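Long-range contact in FERM, ARHGEF and pleckstrin domain-containing protein 2 (Mus musculus, PDB 6D2K), which acts as a guanine nucleotide exchange factor that activates RAC1 and takes part in semaphorin responses and actin remodelling, this chain being its FERM domain: residues 190-198 / 209-220. Residues are numbered along the deposited sequence; the frame is centred on the assembly and turned at random.
Sequences LEMYGIRFH and NLAVSHMGVLVF
The ring of Phe197 meets both Asn209 and Phe220, and shows how one aromatic can join a linker to a hairpin. Over one face, Asn209 CB sits 3.7 Å from the Phe197 ring centroid, and the amide plane runs 7° from the ring's, a stacked pair. Asn209 ND2 hydrogen-bonds to the carbonyl of Gly222, which should help hold the amide's rotation. With Phe197 CG beside its own backbone N (chi1 -76°), the rim of the ring reaches Phe220, CE1 standing 3.6 Å from Phe220 CG over that ring's face, the planes oblique at 51°. The edge of Phe220 receives CG of Glu191, while Met192 SD makes an oblique Met-aromatic contact with its ring. Here the connection from the central FERM lobe, after helix 176-187, enters the antiparallel sheet of the C-terminal PH-like lobe. His198 and Leu210 form an antiparallel hydrogen-bonded pair where strand 198-201 joins strand 207-213, His198 N to Leu210 O at 2.8 Å and Leu210 N to His198 O at 2.9 Å. Further back, Ile195 CD1 lies 3.6 Å from Leu218 CD1, and CG2 against Ala211 CB. One water bridges the carbonyls of Gly194 and Val212; a second accepts from Arg196 N and Val212 N.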
ATOM      1  N   LEU A 190     -13.421  -2.347   4.371  1.00 13.44           N
ATOM      2  CA  LEU A 190     -13.460  -2.893   3.020  1.00 14.58           C
ATOM      3  C   LEU A 190     -12.563  -4.110   2.928  1.00 15.00           C
ATOM      4  O   LEU A 190     -11.465  -4.116   3.471  1.00 14.25           O
ATOM      5  CB  LEU A 190     -13.003  -1.868   1.987  1.00 13.25           C
ATOM      6  CG  LEU A 190     -13.856  -0.604   1.989  1.00 15.82           C
ATOM      7  CD1 LEU A 190     -13.275   0.390   1.006  1.00 17.39           C
ATOM      8  CD2 LEU A 190     -15.302  -0.964   1.641  1.00 16.60           C
ATOM      9  N   GLU A 191     -13.044  -5.129   2.233  1.00 16.01           N
ATOM     10  CA  GLU A 191     -12.279  -6.363   2.071  1.00 17.34           C
ATOM     11  C   GLU A 191     -10.942  -6.077   1.397  1.00 15.40           C
ATOM     12  O   GLU A 191      -9.951  -6.769   1.660  1.00 15.57           O
ATOM     13  CB  GLU A 191     -13.084  -7.361   1.245  1.00 22.61           C
ATOM     14  CG  GLU A 191     -12.443  -8.736   1.111  1.00 26.80           C
ATOM     15  CD  GLU A 191     -13.389  -9.734   0.471  1.00 33.02           C
ATOM     16  OE1 GLU A 191     -13.828 -10.667   1.175  1.00 32.64           O
ATOM     17  OE2 GLU A 191     -13.701  -9.565  -0.726  1.00 38.24           O
ATOM     18  N   MET A 192     -10.904  -5.060   0.538  1.00 14.27           N
ATOM     19  CA  MET A 192      -9.674  -4.744  -0.185  1.00 12.29           C
ATOM     20  C   MET A 192      -8.752  -3.735   0.515  1.00 13.52           C
ATOM     21  O   MET A 192      -7.724  -3.338  -0.042  1.00 13.04           O
ATOM     22  CB  MET A 192      -9.997  -4.287  -1.610  1.00 17.82           C
ATOM     23  CG  MET A 192     -10.584  -5.413  -2.490  1.00 17.26           C
ATOM     24  SD  MET A 192      -9.452  -6.826  -2.676  1.00 20.77           S
ATOM     25  CE  MET A 192      -8.167  -6.078  -3.661  1.00 24.71           C
ATOM     26  N   TYR A 193      -9.115  -3.319   1.725  1.00 11.76           N
ATOM     27  CA  TYR A 193      -8.278  -2.405   2.508  1.00 12.35           C
ATOM     28  C   TYR A 193      -6.870  -2.973   2.678  1.00 12.13           C
ATOM     29  O   TYR A 193      -6.698  -4.069   3.210  1.00 13.29           O
ATOM     30  CB  TYR A 193      -8.924  -2.118   3.874  1.00 15.57           C
ATOM     31  CG  TYR A 193      -8.021  -1.425   4.884  1.00 11.09           C
ATOM     32  CD1 TYR A 193      -7.713  -0.080   4.761  1.00 10.59           C
ATOM     33  CD2 TYR A 193      -7.480  -2.121   5.952  1.00 12.24           C
ATOM     34  CE1 TYR A 193      -6.897   0.550   5.675  1.00 12.45           C
ATOM     35  CE2 TYR A 193      -6.659  -1.504   6.870  1.00 13.99           C
ATOM     36  CZ  TYR A 193      -6.363  -0.166   6.723  1.00 12.38           C
ATOM     37  OH  TYR A 193      -5.534   0.472   7.621  1.00 15.87           O
ATOM     38  N   GLY A 194      -5.882  -2.220   2.206  1.00 11.27           N
ATOM     39  CA  GLY A 194      -4.477  -2.602   2.294  1.00 11.64           C
ATOM     40  C   GLY A 194      -4.052  -3.770   1.415  1.00 13.52           C
ATOM     41  O   GLY A 194      -2.922  -4.250   1.542  1.00 15.67           O
ATOM     42  N   ILE A 195      -4.925  -4.224   0.518  1.00 11.22           N
ATOM     43  CA  ILE A 195      -4.637  -5.451  -0.238  1.00 13.20           C
ATOM     44  C   ILE A 195      -3.852  -5.172  -1.520  1.00 13.53           C
ATOM     45  O   ILE A 195      -4.181  -4.253  -2.276  1.00 15.17           O
ATOM     46  CB  ILE A 195      -5.925  -6.214  -0.595  1.00 11.03           C
ATOM     47  CG1 ILE A 195      -6.647  -6.676   0.673  1.00 16.04           C
ATOM     48  CG2 ILE A 195      -5.614  -7.421  -1.504  1.00 15.83           C
ATOM     49  CD1 ILE A 195      -5.915  -7.781   1.423  1.00 15.60           C
ATOM     50  N   ARG A 196      -2.805  -5.967  -1.754  1.00 13.48           N
ATOM     51  CA  ARG A 196      -2.081  -5.975  -3.022  1.00 14.61           C
ATOM     52  C   ARG A 196      -1.956  -7.432  -3.445  1.00 12.94           C
ATOM     53  O   ARG A 196      -1.507  -8.275  -2.657  1.00 14.26           O
ATOM     54  CB  ARG A 196      -0.688  -5.347  -2.866  1.00 14.90           C
ATOM     55  CG  ARG A 196      -0.693  -3.835  -2.660  1.00 19.70           C
ATOM     56  CD  ARG A 196      -0.820  -3.449  -1.182  1.00 21.56           C
ATOM     57  NE  ARG A 196      -0.693  -2.000  -0.989  1.00 19.17           N
ATOM     58  CZ  ARG A 196      -1.691  -1.129  -1.118  1.00 19.84           C
ATOM     59  NH1 ARG A 196      -2.912  -1.535  -1.444  1.00 19.58           N
ATOM     60  NH2 ARG A 196      -1.459   0.157  -0.933  1.00 19.42           N
ATOM     61  N   PHE A 197      -2.409  -7.732  -4.658  1.00 11.67           N
ATOM     62  CA  PHE A 197      -2.400  -9.101  -5.170  1.00 12.22           C
ATOM     63  C   PHE A 197      -1.047  -9.506  -5.733  1.00 14.87           C
ATOM     64  O   PHE A 197      -0.358  -8.706  -6.378  1.00 14.69           O
ATOM     65  CB  PHE A 197      -3.433  -9.236  -6.285  1.00 16.06           C
ATOM     66  CG  PHE A 197      -4.857  -9.307  -5.798  1.00 15.60           C
ATOM     67  CD1 PHE A 197      -5.146  -9.520  -4.467  1.00 17.59           C
ATOM     68  CD2 PHE A 197      -5.903  -9.216  -6.697  1.00 23.78           C
ATOM     69  CE1 PHE A 197      -6.463  -9.617  -4.032  1.00 19.42           C
ATOM     70  CE2 PHE A 197      -7.220  -9.312  -6.265  1.00 26.68           C
ATOM     71  CZ  PHE A 197      -7.491  -9.508  -4.936  1.00 22.51           C
ATOM     72  N   HIS A 198      -0.702 -10.766  -5.509  1.00 14.95           N
ATOM     73  CA  HIS A 198       0.460 -11.386  -6.121  1.00 13.90           C
ATOM     74  C   HIS A 198      -0.053 -12.652  -6.789  1.00 15.01           C
ATOM     75  O   HIS A 198      -0.513 -13.570  -6.116  1.00 14.15           O
ATOM     76  CB  HIS A 198       1.508 -11.738  -5.054  1.00 14.93           C
ATOM     77  CG  HIS A 198       1.941 -10.569  -4.220  1.00 17.17           C
ATOM     78  ND1 HIS A 198       3.224 -10.061  -4.259  1.00 19.35           N
ATOM     79  CD2 HIS A 198       1.266  -9.819  -3.315  1.00 17.69           C
ATOM     80  CE1 HIS A 198       3.312  -9.036  -3.428  1.00 20.48           C
ATOM     81  NE2 HIS A 198       2.142  -8.874  -2.838  1.00 19.72           N
ATOM     82  N   ASN A 209      -4.989 -15.265  -6.321  1.00 19.40           N
ATOM     83  CA  ASN A 209      -4.245 -14.078  -5.934  1.00 17.32           C
ATOM     84  C   ASN A 209      -3.853 -14.205  -4.475  1.00 15.27           C
ATOM     85  O   ASN A 209      -4.712 -14.379  -3.608  1.00 18.16           O
ATOM     86  CB  ASN A 209      -5.092 -12.820  -6.147  1.00 16.96           C
ATOM     87  CG  ASN A 209      -5.288 -12.496  -7.617  1.00 21.23           C
ATOM     88  OD1 ASN A 209      -4.328 -12.422  -8.384  1.00 22.67           O
ATOM     89  ND2 ASN A 209      -6.535 -12.312  -8.018  1.00 27.77           N
ATOM     90  N   LEU A 210      -2.554 -14.141  -4.206  1.00 13.52           N
ATOM     91  CA  LEU A 210      -2.049 -14.135  -2.837  1.00 13.30           C
ATOM     92  C   LEU A 210      -1.968 -12.710  -2.305  1.00 13.11           C
ATOM     93  O   LEU A 210      -1.694 -11.752  -3.046  1.00 13.11           O
ATOM     94  CB  LEU A 210      -0.662 -14.782  -2.753  1.00 13.24           C
ATOM     95  CG  LEU A 210      -0.623 -16.282  -3.015  1.00 13.60           C
ATOM     96  CD1 LEU A 210       0.818 -16.767  -3.041  1.00 15.02           C
ATOM     97  CD2 LEU A 210      -1.401 -17.038  -1.949  1.00 18.00           C
ATOM     98  N   ALA A 211      -2.220 -12.574  -1.011  1.00 12.71           N
ATOM     99  CA  ALA A 211      -2.057 -11.281  -0.349  1.00 12.42           C
ATOM    100  C   ALA A 211      -1.681 -11.500   1.098  1.00 12.33           C
ATOM    101  O   ALA A 211      -1.696 -12.622   1.598  1.00 12.97           O
ATOM    102  CB  ALA A 211      -3.335 -10.438  -0.464  1.00 12.54           C
ATOM    103  N   VAL A 212      -1.327 -10.421   1.784  1.00 12.91           N
ATOM    104  CA  VAL A 212      -1.009 -10.528   3.201  1.00 12.84           C
ATOM    105  C   VAL A 212      -1.591  -9.333   3.951  1.00 14.83           C
ATOM    106  O   VAL A 212      -1.696  -8.224   3.407  1.00 16.57           O
ATOM    107  CB  VAL A 212       0.517 -10.680   3.441  1.00 14.29           C
ATOM    108  CG1 VAL A 212       1.251  -9.423   3.040  1.00 16.77           C
ATOM    109  CG2 VAL A 212       0.797 -11.053   4.899  1.00 16.79           C
ATOM    110  N   SER A 213      -2.017  -9.569   5.185  1.00 13.21           N
ATOM    111  CA  SER A 213      -2.648  -8.512   5.983  1.00 13.11           C
ATOM    112  C   SER A 213      -2.241  -8.683   7.444  1.00 15.71           C
ATOM    113  O   SER A 213      -1.521  -9.623   7.795  1.00 15.05           O
ATOM    114  CB  SER A 213      -4.169  -8.594   5.879  1.00 17.82           C
ATOM    115  OG  SER A 213      -4.659  -9.681   6.671  1.00 16.72           O
ATOM    116  N   HIS A 214      -2.709  -7.776   8.299  1.00 15.83           N
ATOM    117  CA  HIS A 214      -2.434  -7.864   9.722  1.00 19.28           C
ATOM    118  C   HIS A 214      -2.966  -9.187  10.300  1.00 15.45           C
ATOM    119  O   HIS A 214      -2.527  -9.634  11.366  1.00 19.12           O
ATOM    120  CB  HIS A 214      -3.054  -6.657  10.450  1.00 19.03           C
ATOM    121  CG  HIS A 214      -4.549  -6.667  10.464  1.00 19.31           C
ATOM    122  ND1 HIS A 214      -5.305  -6.088   9.469  1.00 24.53           N
ATOM    123  CD2 HIS A 214      -5.428  -7.191  11.351  1.00 18.90           C
ATOM    124  CE1 HIS A 214      -6.587  -6.263   9.736  1.00 24.45           C
ATOM    125  NE2 HIS A 214      -6.688  -6.934  10.870  1.00 24.06           N
ATOM    126  N   MET A 215      -3.894  -9.817   9.591  1.00 17.19           N
ATOM    127  CA  MET A 215      -4.485 -11.069  10.083  1.00 17.89           C
ATOM    128  C   MET A 215      -3.710 -12.321   9.691  1.00 18.24           C
ATOM    129  O   MET A 215      -3.737 -13.319  10.409  1.00 16.44           O
ATOM    130  CB  MET A 215      -5.908 -11.228   9.582  1.00 21.22           C
ATOM    131  CG  MET A 215      -6.827 -11.835  10.607  1.00 36.52           C
ATOM    132  SD  MET A 215      -7.593 -10.483  11.505  1.00 36.07           S
ATOM    133  CE  MET A 215      -8.535  -9.763  10.163  1.00 40.72           C
ATOM    134  N   GLY A 216      -3.043 -12.279   8.545  1.00 15.33           N
ATOM    135  CA  GLY A 216      -2.339 -13.452   8.052  1.00 15.88           C
ATOM    136  C   GLY A 216      -2.162 -13.445   6.545  1.00 13.52           C
ATOM    137  O   GLY A 216      -2.269 -12.402   5.890  1.00 14.12           O
ATOM    138  N   VAL A 217      -1.865 -14.619   5.993  1.00 12.16           N
ATOM    139  CA  VAL A 217      -1.707 -14.762   4.564  1.00 12.53           C
ATOM    140  C   VAL A 217      -3.043 -15.114   3.951  1.00 14.36           C
ATOM    141  O   VAL A 217      -3.785 -15.954   4.475  1.00 15.80           O
ATOM    142  CB  VAL A 217      -0.641 -15.814   4.232  1.00 11.51           C
ATOM    143  CG1 VAL A 217      -0.489 -15.977   2.715  1.00 15.19           C
ATOM    144  CG2 VAL A 217       0.669 -15.385   4.861  1.00 14.76           C
ATOM    145  N   LEU A 218      -3.352 -14.453   2.845  1.00 13.26           N
ATOM    146  CA  LEU A 218      -4.679 -14.510   2.269  1.00 13.03           C
ATOM    147  C   LEU A 218      -4.670 -15.087   0.866  1.00 16.37           C
ATOM    148  O   LEU A 218      -3.722 -14.883   0.105  1.00 15.33           O
ATOM    149  CB  LEU A 218      -5.301 -13.104   2.244  1.00 13.68           C
ATOM    150  CG  LEU A 218      -5.217 -12.257   3.516  1.00 15.40           C
ATOM    151  CD1 LEU A 218      -5.838 -10.888   3.248  1.00 14.57           C
ATOM    152  CD2 LEU A 218      -5.943 -12.908   4.672  1.00 16.09           C
ATOM    153  N   VAL A 219      -5.738 -15.805   0.524  1.00 16.47           N
ATOM    154  CA  VAL A 219      -5.917 -16.324  -0.823  1.00 16.45           C
ATOM    155  C   VAL A 219      -7.228 -15.824  -1.414  1.00 19.89           C
ATOM    156  O   VAL A 219      -8.294 -15.987  -0.810  1.00 21.73           O
ATOM    157  CB  VAL A 219      -5.913 -17.874  -0.858  1.00 17.96           C
ATOM    158  CG1 VAL A 219      -6.127 -18.371  -2.288  1.00 22.09           C
ATOM    159  CG2 VAL A 219      -4.606 -18.396  -0.312  1.00 17.64           C
ATOM    160  N   PHE A 220      -7.135 -15.208  -2.587  1.00 19.90           N
ATOM    161  CA  PHE A 220      -8.301 -14.765  -3.339  1.00 21.19           C
ATOM    162  C   PHE A 220      -8.368 -15.565  -4.634  1.00 25.81           C
ATOM    163  O   PHE A 220      -7.345 -15.875  -5.232  1.00 26.93           O
ATOM    164  CB  PHE A 220      -8.178 -13.282  -3.689  1.00 22.01           C
ATOM    165  CG  PHE A 220      -8.329 -12.359  -2.519  1.00 20.61           C
ATOM    166  CD1 PHE A 220      -9.485 -11.604  -2.370  1.00 26.17           C
ATOM    167  CD2 PHE A 220      -7.318 -12.211  -1.588  1.00 17.06           C
ATOM    168  CE1 PHE A 220      -9.631 -10.733  -1.309  1.00 22.14           C
ATOM    169  CE2 PHE A 220      -7.453 -11.346  -0.524  1.00 18.66           C
ATOM    170  CZ  PHE A 220      -8.622 -10.600  -0.381  1.00 22.24           C
TER
HETATM  171  O   HOH W   1      -2.367  -5.544   4.162  1.00 26.99           O
HETATM  172  O   HOH W   2      -1.468  -7.833   0.213  1.00 21.60           O